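Local coordinates for protein alpha-1,3-glucanase (PDB 5ZRU) that probably hydrolyses alpha-1,3-glucan, the chain here being the GH87 catalytic unit of a longer bacterial enzyme, with bound calcium and zinc ions, at residues K241-I247 against R272-D278; F305-V311 against A336-E342; G267-V273 against K299-F305; G322-Y328 against D352-Q358. One frame throughout, in Å; residues are numbered along the deposited sequence.

Contact 1: residues K241-I247 against R272-D278. With ZN (zinc ion), chain F.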
# COMPACT_ATOMS: atom_id res chain seq x y z
N LYS A 241 13.40 -9.03 26.11
CA LYS A 241 12.26 -8.41 25.44
C LYS A 241 11.67 -7.31 26.32
O LYS A 241 11.79 -7.34 27.55
CB LYS A 241 11.21 -9.46 25.08
CG LYS A 241 11.63 -10.30 23.86
CD LYS A 241 10.56 -11.25 23.34
CE LYS A 241 10.54 -12.54 24.14
NZ LYS A 241 11.85 -13.26 24.12
N ILE A 242 11.06 -6.32 25.67
CA ILE A 242 10.43 -5.18 26.34
C ILE A 242 8.99 -5.54 26.68
O ILE A 242 8.28 -6.14 25.87
CB ILE A 242 10.50 -3.92 25.46
CG1 ILE A 242 11.93 -3.37 25.45
CG2 ILE A 242 9.53 -2.84 25.96
CD1 ILE A 242 12.14 -2.22 24.47
N ASN A 243 8.55 -5.18 27.89
CA ASN A 243 7.17 -5.40 28.30
C ASN A 243 6.25 -4.39 27.61
O ASN A 243 5.53 -4.75 26.69
CB ASN A 243 7.03 -5.31 29.83
CG ASN A 243 7.58 -6.55 30.54
OD1 ASN A 243 7.41 -7.68 30.08
ND2 ASN A 243 8.24 -6.34 31.68
N ASN A 244 6.28 -3.13 28.05
CA ASN A 244 5.43 -2.10 27.46
C ASN A 244 6.27 -0.89 27.08
O ASN A 244 7.20 -0.52 27.79
CB ASN A 244 4.32 -1.68 28.44
CG ASN A 244 3.51 -2.86 28.93
OD1 ASN A 244 2.76 -3.47 28.17
ND2 ASN A 244 3.65 -3.19 30.22
N ILE A 245 5.93 -0.26 25.95
CA ILE A 245 6.65 0.95 25.57
C ILE A 245 5.74 1.81 24.70
O ILE A 245 4.98 1.31 23.87
CB ILE A 245 7.99 0.62 24.87
CG1 ILE A 245 8.83 1.89 24.70
CG2 ILE A 245 7.78 -0.12 23.53
CD1 ILE A 245 10.26 1.63 24.23
N THR A 246 5.81 3.12 24.93
CA THR A 246 5.12 4.11 24.11
C THR A 246 6.16 5.01 23.46
O THR A 246 7.02 5.57 24.15
CB THR A 246 4.14 4.92 24.95
OG1 THR A 246 3.14 4.04 25.47
CG2 THR A 246 3.48 6.02 24.11
N ILE A 247 6.09 5.13 22.14
CA ILE A 247 7.01 5.96 21.37
C ILE A 247 6.17 6.89 20.51
O ILE A 247 5.35 6.42 19.71
CB ILE A 247 7.95 5.13 20.49
CG1 ILE A 247 8.75 4.14 21.35
CG2 ILE A 247 8.82 6.05 19.61
CD1 ILE A 247 9.42 3.03 20.54
N ARG A 272 10.87 -6.07 19.69
CA ARG A 272 10.95 -7.27 20.53
C ARG A 272 10.14 -7.00 21.79
O ARG A 272 10.69 -6.77 22.87
CB ARG A 272 12.41 -7.65 20.85
CG ARG A 272 13.26 -7.93 19.62
CD ARG A 272 12.78 -9.18 18.89
NE ARG A 272 13.61 -9.47 17.72
CZ ARG A 272 13.35 -10.45 16.85
NH1 ARG A 272 12.29 -11.23 17.01
NH2 ARG A 272 14.17 -10.64 15.82
N VAL A 273 8.82 -6.98 21.63
CA VAL A 273 7.88 -6.53 22.65
C VAL A 273 6.92 -7.68 22.97
O VAL A 273 6.39 -8.32 22.05
CB VAL A 273 7.09 -5.30 22.16
CG1 VAL A 273 5.96 -4.93 23.13
CG2 VAL A 273 8.04 -4.10 21.94
N THR A 274 6.70 -7.94 24.26
CA THR A 274 5.77 -8.98 24.68
C THR A 274 4.47 -8.44 25.24
O THR A 274 3.49 -9.18 25.29
CB THR A 274 6.40 -9.90 25.74
OG1 THR A 274 6.84 -9.11 26.85
CG2 THR A 274 7.58 -10.64 25.16
N GLY A 275 4.45 -7.19 25.68
CA GLY A 275 3.22 -6.59 26.14
C GLY A 275 2.66 -5.64 25.11
O GLY A 275 2.44 -6.03 23.96
N GLN A 276 2.44 -4.39 25.49
CA GLN A 276 1.75 -3.43 24.63
C GLN A 276 2.71 -2.35 24.17
O GLN A 276 3.29 -1.64 25.00
CB GLN A 276 0.56 -2.81 25.37
CG GLN A 276 -0.18 -1.79 24.53
CD GLN A 276 -1.30 -1.14 25.31
OE1 GLN A 276 -1.07 -0.50 26.33
NE2 GLN A 276 -2.53 -1.33 24.84
N LEU A 277 2.87 -2.23 22.86
CA LEU A 277 3.57 -1.08 22.32
C LEU A 277 2.55 -0.12 21.71
O LEU A 277 1.49 -0.54 21.23
CB LEU A 277 4.61 -1.51 21.29
CG LEU A 277 4.20 -2.12 19.95
CD1 LEU A 277 3.99 -1.03 18.92
CD2 LEU A 277 5.27 -3.11 19.47
N ASP A 278 2.87 1.17 21.78
CA ASP A 278 2.07 2.21 21.14
C ASP A 278 3.06 3.13 20.44
O ASP A 278 3.87 3.79 21.09
CB ASP A 278 1.23 3.00 22.15
CG ASP A 278 0.27 3.97 21.47
OD1 ASP A 278 -0.76 3.53 20.95
OD2 ASP A 278 0.57 5.18 21.42
ZN ZN F . -1.07 6.13 20.74
O HOH W 1 2.66 1.25 25.66
O HOH W 2 2.76 6.72 20.66
O HOH W 3 -0.34 8.11 20.96

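Contact 2: residues F305-V311 against A336-E342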
# COMPACT_ATOMS: atom_id res chain seq x y z
N PHE A 305 5.15 -7.84 17.96
CA PHE A 305 4.32 -6.67 18.23
C PHE A 305 3.47 -6.80 19.50
O PHE A 305 2.75 -5.86 19.84
CB PHE A 305 3.40 -6.39 17.03
CG PHE A 305 4.11 -5.81 15.80
CD1 PHE A 305 4.95 -6.59 15.03
CD2 PHE A 305 3.86 -4.50 15.40
CE1 PHE A 305 5.57 -6.08 13.89
CE2 PHE A 305 4.47 -3.97 14.25
CZ PHE A 305 5.33 -4.76 13.49
N GLY A 306 3.53 -7.92 20.21
CA GLY A 306 2.86 -8.00 21.51
C GLY A 306 1.35 -8.13 21.43
O GLY A 306 0.79 -8.63 20.46
N THR A 307 0.68 -7.66 22.49
CA THR A 307 -0.75 -7.87 22.70
C THR A 307 -1.46 -6.53 22.88
O THR A 307 -1.07 -5.72 23.73
CB THR A 307 -1.00 -8.77 23.92
OG1 THR A 307 -0.50 -10.09 23.64
CG2 THR A 307 -2.49 -8.87 24.24
N ASN A 308 -2.53 -6.32 22.10
CA ASN A 308 -3.29 -5.07 22.07
C ASN A 308 -2.40 -3.86 21.80
O ASN A 308 -2.63 -2.77 22.34
CB ASN A 308 -4.10 -4.86 23.35
CG ASN A 308 -5.30 -5.76 23.41
OD1 ASN A 308 -5.66 -6.38 22.41
ND2 ASN A 308 -5.92 -5.85 24.59
N SER A 309 -1.40 -4.03 20.95
CA SER A 309 -0.55 -2.91 20.57
C SER A 309 -1.21 -2.06 19.49
O SER A 309 -2.17 -2.47 18.84
CB SER A 309 0.82 -3.41 20.10
OG SER A 309 1.51 -4.08 21.15
N LYS A 310 -0.70 -0.84 19.33
CA LYS A 310 -1.15 0.04 18.26
C LYS A 310 0.05 0.68 17.60
O LYS A 310 0.94 1.18 18.28
CB LYS A 310 -2.08 1.14 18.77
CG LYS A 310 -3.36 0.70 19.42
CD LYS A 310 -4.42 1.79 19.22
CE LYS A 310 -5.80 1.35 19.69
NZ LYS A 310 -5.94 1.40 21.16
N VAL A 311 0.06 0.67 16.27
CA VAL A 311 0.92 1.57 15.49
C VAL A 311 -0.05 2.43 14.70
O VAL A 311 -0.80 1.92 13.86
CB VAL A 311 1.89 0.82 14.57
CG1 VAL A 311 2.83 1.81 13.86
CG2 VAL A 311 2.68 -0.23 15.34
N ALA A 336 1.64 -11.86 17.67
CA ALA A 336 0.90 -10.65 17.97
C ALA A 336 -0.59 -10.97 18.00
O ALA A 336 -1.11 -11.69 17.14
CB ALA A 336 1.18 -9.57 16.93
N ASN A 337 -1.28 -10.42 19.00
CA ASN A 337 -2.71 -10.63 19.21
C ASN A 337 -3.32 -9.27 19.49
O ASN A 337 -2.88 -8.57 20.41
CB ASN A 337 -2.94 -11.58 20.39
CG ASN A 337 -4.33 -12.19 20.42
OD1 ASN A 337 -5.10 -12.08 19.46
ND2 ASN A 337 -4.65 -12.85 21.52
N GLY A 338 -4.31 -8.88 18.69
CA GLY A 338 -4.99 -7.61 18.92
C GLY A 338 -4.26 -6.37 18.47
O GLY A 338 -4.56 -5.28 18.95
N LEU A 339 -3.29 -6.50 17.57
CA LEU A 339 -2.62 -5.32 17.03
C LEU A 339 -3.58 -4.49 16.21
O LEU A 339 -4.38 -5.02 15.43
CB LEU A 339 -1.42 -5.74 16.17
CG LEU A 339 -0.77 -4.63 15.35
CD1 LEU A 339 -0.03 -3.63 16.25
CD2 LEU A 339 0.17 -5.23 14.32
N VAL A 340 -3.52 -3.17 16.37
CA VAL A 340 -4.29 -2.25 15.53
C VAL A 340 -3.32 -1.31 14.83
O VAL A 340 -2.53 -0.62 15.48
CB VAL A 340 -5.32 -1.46 16.35
CG1 VAL A 340 -6.05 -0.45 15.43
CG2 VAL A 340 -6.32 -2.42 16.99
N ILE A 341 -3.38 -1.30 13.51
CA ILE A 341 -2.70 -0.32 12.68
C ILE A 341 -3.78 0.61 12.14
O ILE A 341 -4.73 0.14 11.49
CB ILE A 341 -1.93 -1.01 11.54
CG1 ILE A 341 -0.83 -1.92 12.10
CG2 ILE A 341 -1.34 0.03 10.57
CD1 ILE A 341 -0.22 -2.86 11.03
N GLU A 342 -3.70 1.90 12.42
CA GLU A 342 -4.78 2.76 11.98
C GLU A 342 -4.29 4.16 11.65
O GLU A 342 -3.21 4.58 12.08
CB GLU A 342 -5.91 2.85 13.03
CG GLU A 342 -5.49 3.48 14.35
CD GLU A 342 -6.59 3.40 15.41
OE1 GLU A 342 -7.76 3.13 15.06
OE2 GLU A 342 -6.28 3.62 16.60
O HOH W 4 -2.63 -12.51 23.72
O HOH W 5 -0.60 -6.43 19.45

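Contact 3: residues G267-V273 against K299-F305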
# COMPACT_ATOMS: atom_id res chain seq x y z
N GLY A 267 17.99 -1.30 8.07
CA GLY A 267 17.07 -0.21 8.35
C GLY A 267 15.72 -0.76 8.74
O GLY A 267 15.50 -1.97 8.77
N GLY A 268 14.80 0.15 9.04
CA GLY A 268 13.51 -0.24 9.58
C GLY A 268 13.60 -0.50 11.07
O GLY A 268 14.67 -0.42 11.70
N ILE A 269 12.45 -0.81 11.66
CA ILE A 269 12.32 -1.00 13.11
C ILE A 269 11.98 -2.45 13.40
O ILE A 269 11.02 -3.00 12.84
CB ILE A 269 11.25 -0.06 13.69
CG1 ILE A 269 11.73 1.39 13.62
CG2 ILE A 269 10.94 -0.44 15.14
CD1 ILE A 269 10.68 2.43 14.12
N SER A 270 12.74 -3.07 14.30
CA SER A 270 12.45 -4.42 14.76
C SER A 270 11.98 -4.33 16.20
O SER A 270 12.75 -3.93 17.08
CB SER A 270 13.68 -5.33 14.66
OG SER A 270 13.49 -6.53 15.40
N PHE A 271 10.72 -4.70 16.44
CA PHE A 271 10.16 -4.73 17.79
C PHE A 271 10.41 -6.09 18.44
O PHE A 271 10.16 -7.13 17.82
CB PHE A 271 8.65 -4.48 17.78
CG PHE A 271 8.24 -3.08 17.37
CD1 PHE A 271 8.66 -1.97 18.09
CD2 PHE A 271 7.36 -2.91 16.31
CE1 PHE A 271 8.24 -0.70 17.73
CE2 PHE A 271 6.94 -1.64 15.94
CZ PHE A 271 7.38 -0.53 16.65
N ARG A 272 10.87 -6.07 19.69
CA ARG A 272 10.95 -7.27 20.53
C ARG A 272 10.14 -7.00 21.79
O ARG A 272 10.69 -6.77 22.87
CB ARG A 272 12.41 -7.65 20.85
CG ARG A 272 13.26 -7.93 19.62
CD ARG A 272 12.78 -9.18 18.89
NE ARG A 272 13.61 -9.47 17.72
CZ ARG A 272 13.35 -10.45 16.85
NH1 ARG A 272 12.29 -11.23 17.01
NH2 ARG A 272 14.17 -10.64 15.82
N VAL A 273 8.82 -6.98 21.63
CA VAL A 273 7.88 -6.53 22.65
C VAL A 273 6.92 -7.68 22.97
O VAL A 273 6.39 -8.32 22.05
CB VAL A 273 7.09 -5.30 22.16
CG1 VAL A 273 5.96 -4.93 23.13
CG2 VAL A 273 8.04 -4.10 21.94
N LYS A 299 11.84 -4.13 6.45
CA LYS A 299 10.49 -3.61 6.50
C LYS A 299 10.43 -2.44 7.47
O LYS A 299 11.28 -2.30 8.36
CB LYS A 299 9.49 -4.70 6.92
CG LYS A 299 9.43 -5.93 6.01
CD LYS A 299 10.31 -7.07 6.54
CE LYS A 299 10.05 -8.36 5.74
NZ LYS A 299 10.87 -9.51 6.23
N GLY A 300 9.43 -1.57 7.29
CA GLY A 300 9.29 -0.43 8.18
C GLY A 300 9.16 -0.85 9.64
O GLY A 300 9.85 -0.31 10.52
N PHE A 301 8.30 -1.83 9.90
CA PHE A 301 8.08 -2.36 11.24
C PHE A 301 8.09 -3.88 11.16
O PHE A 301 7.42 -4.45 10.30
CB PHE A 301 6.74 -1.89 11.82
CG PHE A 301 6.60 -0.39 11.91
CD1 PHE A 301 7.14 0.31 12.98
CD2 PHE A 301 5.91 0.31 10.94
CE1 PHE A 301 6.99 1.69 13.07
CE2 PHE A 301 5.76 1.69 11.02
CZ PHE A 301 6.31 2.38 12.09
N MET A 302 8.82 -4.53 12.08
CA MET A 302 9.10 -5.96 11.98
C MET A 302 9.03 -6.64 13.34
O MET A 302 9.21 -6.01 14.39
CB MET A 302 10.51 -6.23 11.42
CG MET A 302 10.73 -5.75 10.02
SD MET A 302 12.48 -5.93 9.56
CE MET A 302 13.18 -4.36 10.12
N ASP A 303 8.77 -7.96 13.30
CA ASP A 303 8.99 -8.95 14.36
C ASP A 303 7.87 -8.98 15.41
O ASP A 303 6.73 -9.29 15.05
CB ASP A 303 10.38 -8.75 14.97
CG ASP A 303 11.47 -8.99 13.94
OD1 ASP A 303 11.38 -10.03 13.24
OD2 ASP A 303 12.38 -8.15 13.80
N ASN A 304 8.15 -8.71 16.69
CA ASN A 304 7.25 -9.07 17.80
C ASN A 304 6.44 -7.87 18.29
O ASN A 304 6.96 -7.01 19.00
CB ASN A 304 8.02 -9.68 18.97
CG ASN A 304 8.89 -10.84 18.56
OD1 ASN A 304 10.10 -10.85 18.82
ND2 ASN A 304 8.30 -11.85 17.94
N PHE A 305 5.15 -7.84 17.96
CA PHE A 305 4.32 -6.67 18.23
C PHE A 305 3.47 -6.80 19.50
O PHE A 305 2.75 -5.86 19.84
CB PHE A 305 3.40 -6.39 17.03
CG PHE A 305 4.11 -5.81 15.80
CD1 PHE A 305 4.95 -6.59 15.03
CD2 PHE A 305 3.86 -4.50 15.40
CE1 PHE A 305 5.57 -6.08 13.89
CE2 PHE A 305 4.47 -3.97 14.25
CZ PHE A 305 5.33 -4.76 13.49
O HOH W 6 11.38 -12.51 14.41

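Contact 4: residues G322-Y328 against D352-Q358. With CA (calcium ion), chain J.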
# COMPACT_ATOMS: atom_id res chain seq x y z
N GLY A 322 5.73 -2.29 4.30
CA GLY A 322 5.39 -1.32 5.33
C GLY A 322 5.49 -1.94 6.72
O GLY A 322 6.21 -1.45 7.59
N PHE A 323 4.74 -3.03 6.91
CA PHE A 323 4.70 -3.82 8.14
C PHE A 323 4.86 -5.29 7.80
O PHE A 323 4.18 -5.79 6.90
CB PHE A 323 3.35 -3.67 8.87
CG PHE A 323 3.10 -2.32 9.48
CD1 PHE A 323 2.81 -1.22 8.68
CD2 PHE A 323 3.16 -2.15 10.85
CE1 PHE A 323 2.56 0.03 9.24
CE2 PHE A 323 2.91 -0.91 11.42
CZ PHE A 323 2.61 0.17 10.63
N TRP A 324 5.70 -6.00 8.55
CA TRP A 324 5.69 -7.47 8.51
C TRP A 324 5.54 -7.98 9.94
O TRP A 324 6.50 -7.99 10.71
CB TRP A 324 6.94 -8.04 7.85
CG TRP A 324 6.78 -9.50 7.57
CD1 TRP A 324 6.98 -10.55 8.43
CD2 TRP A 324 6.34 -10.07 6.33
NE1 TRP A 324 6.69 -11.74 7.79
CE2 TRP A 324 6.31 -11.47 6.50
CE3 TRP A 324 5.98 -9.53 5.08
CZ2 TRP A 324 5.92 -12.34 5.47
CZ3 TRP A 324 5.60 -10.40 4.07
CH2 TRP A 324 5.58 -11.78 4.26
N VAL A 325 4.32 -8.39 10.30
CA VAL A 325 4.02 -8.78 11.68
C VAL A 325 4.21 -10.29 11.77
O VAL A 325 3.47 -11.06 11.16
CB VAL A 325 2.60 -8.37 12.07
CG1 VAL A 325 2.34 -8.63 13.56
CG2 VAL A 325 2.41 -6.89 11.75
N GLY A 326 5.22 -10.71 12.53
CA GLY A 326 5.46 -12.14 12.65
C GLY A 326 6.75 -12.49 13.36
O GLY A 326 7.79 -11.87 13.14
N ASP A 327 6.67 -13.51 14.21
CA ASP A 327 7.81 -13.96 14.99
C ASP A 327 8.55 -15.07 14.25
O ASP A 327 7.94 -16.07 13.85
CB ASP A 327 7.38 -14.49 16.35
CG ASP A 327 8.53 -15.11 17.11
OD1 ASP A 327 9.56 -14.42 17.27
OD2 ASP A 327 8.40 -16.28 17.52
N TYR A 328 9.87 -14.90 14.11
CA TYR A 328 10.74 -15.95 13.59
C TYR A 328 11.84 -16.33 14.57
O TYR A 328 12.74 -17.09 14.22
CB TYR A 328 11.35 -15.51 12.25
CG TYR A 328 10.26 -15.19 11.26
CD1 TYR A 328 9.72 -16.18 10.45
CD2 TYR A 328 9.73 -13.91 11.18
CE1 TYR A 328 8.69 -15.90 9.57
CE2 TYR A 328 8.70 -13.62 10.31
CZ TYR A 328 8.19 -14.61 9.50
OH TYR A 328 7.17 -14.32 8.63
N ASP A 352 4.77 -6.00 0.16
CA ASP A 352 3.48 -5.84 0.84
C ASP A 352 3.39 -4.51 1.59
O ASP A 352 4.36 -4.05 2.19
CB ASP A 352 3.24 -6.94 1.88
CG ASP A 352 3.34 -8.33 1.29
OD1 ASP A 352 4.31 -8.58 0.55
OD2 ASP A 352 2.48 -9.18 1.63
N GLY A 353 2.19 -3.93 1.61
CA GLY A 353 1.93 -2.85 2.55
C GLY A 353 1.95 -3.34 3.99
O GLY A 353 2.74 -2.87 4.81
N VAL A 354 1.10 -4.31 4.30
CA VAL A 354 1.04 -4.94 5.63
C VAL A 354 0.82 -6.43 5.42
O VAL A 354 -0.08 -6.83 4.68
CB VAL A 354 -0.10 -4.39 6.51
CG1 VAL A 354 -0.13 -5.14 7.88
CG2 VAL A 354 0.02 -2.89 6.72
N ASN A 355 1.63 -7.25 6.09
CA ASN A 355 1.36 -8.68 6.13
C ASN A 355 1.25 -9.13 7.58
O ASN A 355 2.18 -8.95 8.37
CB ASN A 355 2.44 -9.47 5.39
CG ASN A 355 2.00 -10.89 5.06
OD1 ASN A 355 1.54 -11.63 5.94
ND2 ASN A 355 2.11 -11.26 3.79
N PHE A 356 0.09 -9.69 7.93
CA PHE A 356 -0.14 -10.37 9.22
C PHE A 356 0.24 -11.84 9.05
O PHE A 356 -0.56 -12.62 8.53
CB PHE A 356 -1.60 -10.24 9.63
CG PHE A 356 -2.01 -8.86 10.09
CD1 PHE A 356 -1.06 -7.92 10.47
CD2 PHE A 356 -3.36 -8.50 10.15
CE1 PHE A 356 -1.45 -6.64 10.91
CE2 PHE A 356 -3.75 -7.24 10.59
CZ PHE A 356 -2.79 -6.31 10.98
N ALA A 357 1.43 -12.22 9.49
CA ALA A 357 1.95 -13.56 9.22
C ALA A 357 2.19 -14.31 10.53
O ALA A 357 2.01 -13.77 11.62
CB ALA A 357 3.24 -13.49 8.39
N GLN A 358 2.59 -15.58 10.41
CA GLN A 358 3.08 -16.34 11.57
C GLN A 358 2.08 -16.37 12.72
O GLN A 358 2.45 -16.23 13.89
CB GLN A 358 4.43 -15.78 12.05
CG GLN A 358 5.60 -16.18 11.17
CD GLN A 358 5.84 -17.67 11.25
OE1 GLN A 358 5.33 -18.43 10.42
NE2 GLN A 358 6.59 -18.10 12.25
CA CA J . 3.51 -10.52 -0.48
O HOH W 7 4.04 -14.50 15.08
O HOH W 8 3.65 -12.22 -1.82
O HOH W 9 4.58 -12.03 0.87
O HOH W 10 5.80 -10.55 -0.36
O HOH W 11 1.60 -10.98 0.13

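Contact 1: residues K241-I247 against R272-D278
Lys241 has CG beside its backbone N (chi1 -76°), which sends CG and CD along Arg272 and over the Thr274 methyl; bends at chi3 and chi4 then carry the amine off to Val238 O and His330. The aliphatic stem crosses Thr274 at about a right angle, CD lying 3.5 Å from Thr274 CG2. With the stem cut back to an alanine, the Thr274 methyl is likely to lose its cover and Val238 O its ammonium partner. Next to it the backbones are joined by Ile242 N to Arg272 O (2.9 Å) and Thr274 N to Ile242 O. At the corner the carboxamide of Asn244 stands in for a backbone carbonyl, its OD1 taking Gln276 N at 2.9 Å with the donor tilted 20° from the amide plane. Beyond it the strands run parallel: Ile245 CG2 packs on Leu277 CB at 4.1 Å, while Thr246 and Asp278 lie side by side on the other face. Asp278 OD2 binds the zinc ion at 2.0 Å, alongside His3 and His312. The parallel strand pair thus carries a metal site on the face of Thr246 and Asp278, where one carboxylate ties in the N-terminal His3 and zinc would be expected to offset part of its negative charge.

Contact 2: residues F305-V311 against A336-E342
Leu339 and Phe305 cross at a slant, the leucine methyl CD2 standing 3.9 Å from ring atom CD2 of Phe305. With CG of Leu339 anti to N (chi1 169°), its other methyl, CD1, reaches over the neighbouring rung and rests 3.9 Å from Ser309 CB. Ala336 closes the near end of this apolar patch, its CB 3.9 Å from Phe305 CB, and Val325 of strand 323-325 touches both. On the other face Lys310 and Glu342 slant across each other. There Glu342 OE2 lies 3.7 Å from Lys310 CD, alongside the methylenes, while the charged ends go elsewhere: Lys310 NZ bonds to His3 O, Glu342 OE1 forms a salt bridge with Arg366, and OE2 a hydrogen bond with Asn5. Parallel strand pairing joins the segments, with Val340 N on Ser309 O (2.9 Å) and Val311 N on Val340 O; before the strands, Asn308 N meets Asn337 O at 2.8 Å. Gly338 is tightly fitted, since a side chain there would run into Asn308 OD1. The hydroxyl of Ser309 donates to Phe305 O at 2.5 Å and itself accepts Leu277 N, so a buried polar group is used in both directions. This is beta-helix stacking with an apolar inner face and, on the outer face, a lysine and glutamate covered by the N-terminal segment; Arg366 is the glutamate's main counter-charge, to which Lys310 NZ, 5.1 Å from Glu342 OE2, probably adds a little.

Contact 3: residues G267-V273 against K299-F305
Ser270 OG donates to Asp303 OD2 over a short 2.5 Å, reaching the oxygen on its anti side and 20° out of the carboxylate plane. With OG anti to the backbone N (chi1 166°), the hydroxyl leaves the strand on the face that Asp303 reaches. The same carboxylate lies stacked over one face of the Arg272 guanidinium, the two planes only 11° apart; the pair is long, 3.7 Å from Arg272 NH2 to Asp303 OD2, and rests on charge alone because no N-H points at the oxygen. Arg272 uses its edge instead for Asn304, its NH1 donating in the guanidinium plane to Asn304 OD1 at 2.9 Å, although it stands above the plane of that amide. A water bridges Arg272 NH1 and Asp303 OD1. Asn304 is held from its other end as well, its ND2 bonding to Asp327. The opposite side is aromatic. Phe271 presents its edge to the face of Phe305 in a T-shaped pair, centroids 5.2 Å apart, while Phe271 and Phe301 meet rim to rim with nearly parallel ring planes, Phe271 CE2 lying 3.6 Å from Phe301 CD1. Ile269 CD1 extends the cluster beside Phe301, which also stacks on Phe323. Parallel strand bonds such as Phe271 N to Met302 O and Asn304 N to Phe271 O (2.8 Å) join the two segments, and the backbone of 299-305 turns a corner at Asp303. The beta-helix wall here therefore divides a phenylalanine core from an ionic network, where the arginine charge would probably favour the ionised form of Asp303 even without a direct N-H bond.

Contact 4: residues G322-Y328 against D352-Q358
Strands 323-325 and 354-357 run parallel, their axes 4° apart, zipped by Phe323 N to Gly353 O, Asn355 N to Phe323 O, Val325 N to Asn355 O and Ala357 N to Val325 O. Trp324 lies alongside Asn355, whose CB sits over one face of the six-membered ring, 3.8 Å from its centroid in a CH-pi contact; Asn355 ND2 is 3.5 Å from Trp324 CH2. CG of Trp324 is anti to its N (chi1 -168°), which lays the indole along Asn355 and brings NE1 to Tyr328 OH at 2.8 Å, nearly in the ring plane. A serine in its place would probably leave Asn355 CB uncovered and the Tyr328 hydroxyl without its indole donor. Tyr328 leans across Gln358, whose CG is 3.5 Å from Tyr328 CZ. Gln358 NE2 donates to Asp327 O at 2.9 Å and also to Val385 O, while OE1 is bonded to Ser383. On the inner face Phe323 packs beside Val354 and Val325 CG2 meets the edge of Phe356. Asp352 grips the calcium ion with both oxygens, OD1 at 2.3 Å, and four waters and Asp375 add further ligands. Asn355 ND2 donates a hydrogen bond to Asp352 OD2 from above the carboxylate plane, serving as a second-shell residue. A metal site thus borders one end of the tryptophan face of the beta-helix, and two-oxygen coordination of calcium, together with the Asn355 bond, probably restrains the carboxylate from turning.

All four contacts join neighbouring rungs of the right-handed parallel beta-helix expected for the D2 region, whose family belongs to the pectate-lyase-like clan. They lie on two walls. Contact 1 pairs strand 245-249 with 277-285 and contact 2 pairs 310-317 with 340-342, centres 10 Å apart. Contact 3 pairs 269-273 with 301-302 and 304-305, and contact 4, 9 Å away, pairs 323-325 with 354-357. Residues 272-273 serve contacts 1 and 3, and Phe305 serves contacts 2 and 3, where the chain passes between walls. Contact 1 closes before contact 2 opens, but alternates with contact 3 along the chain, as contact 2 does with contact 4. Val311 meets Phe301 and Phe323, and Ile341 meets Phe323, so apolar side chains of both walls pack together inside the helix.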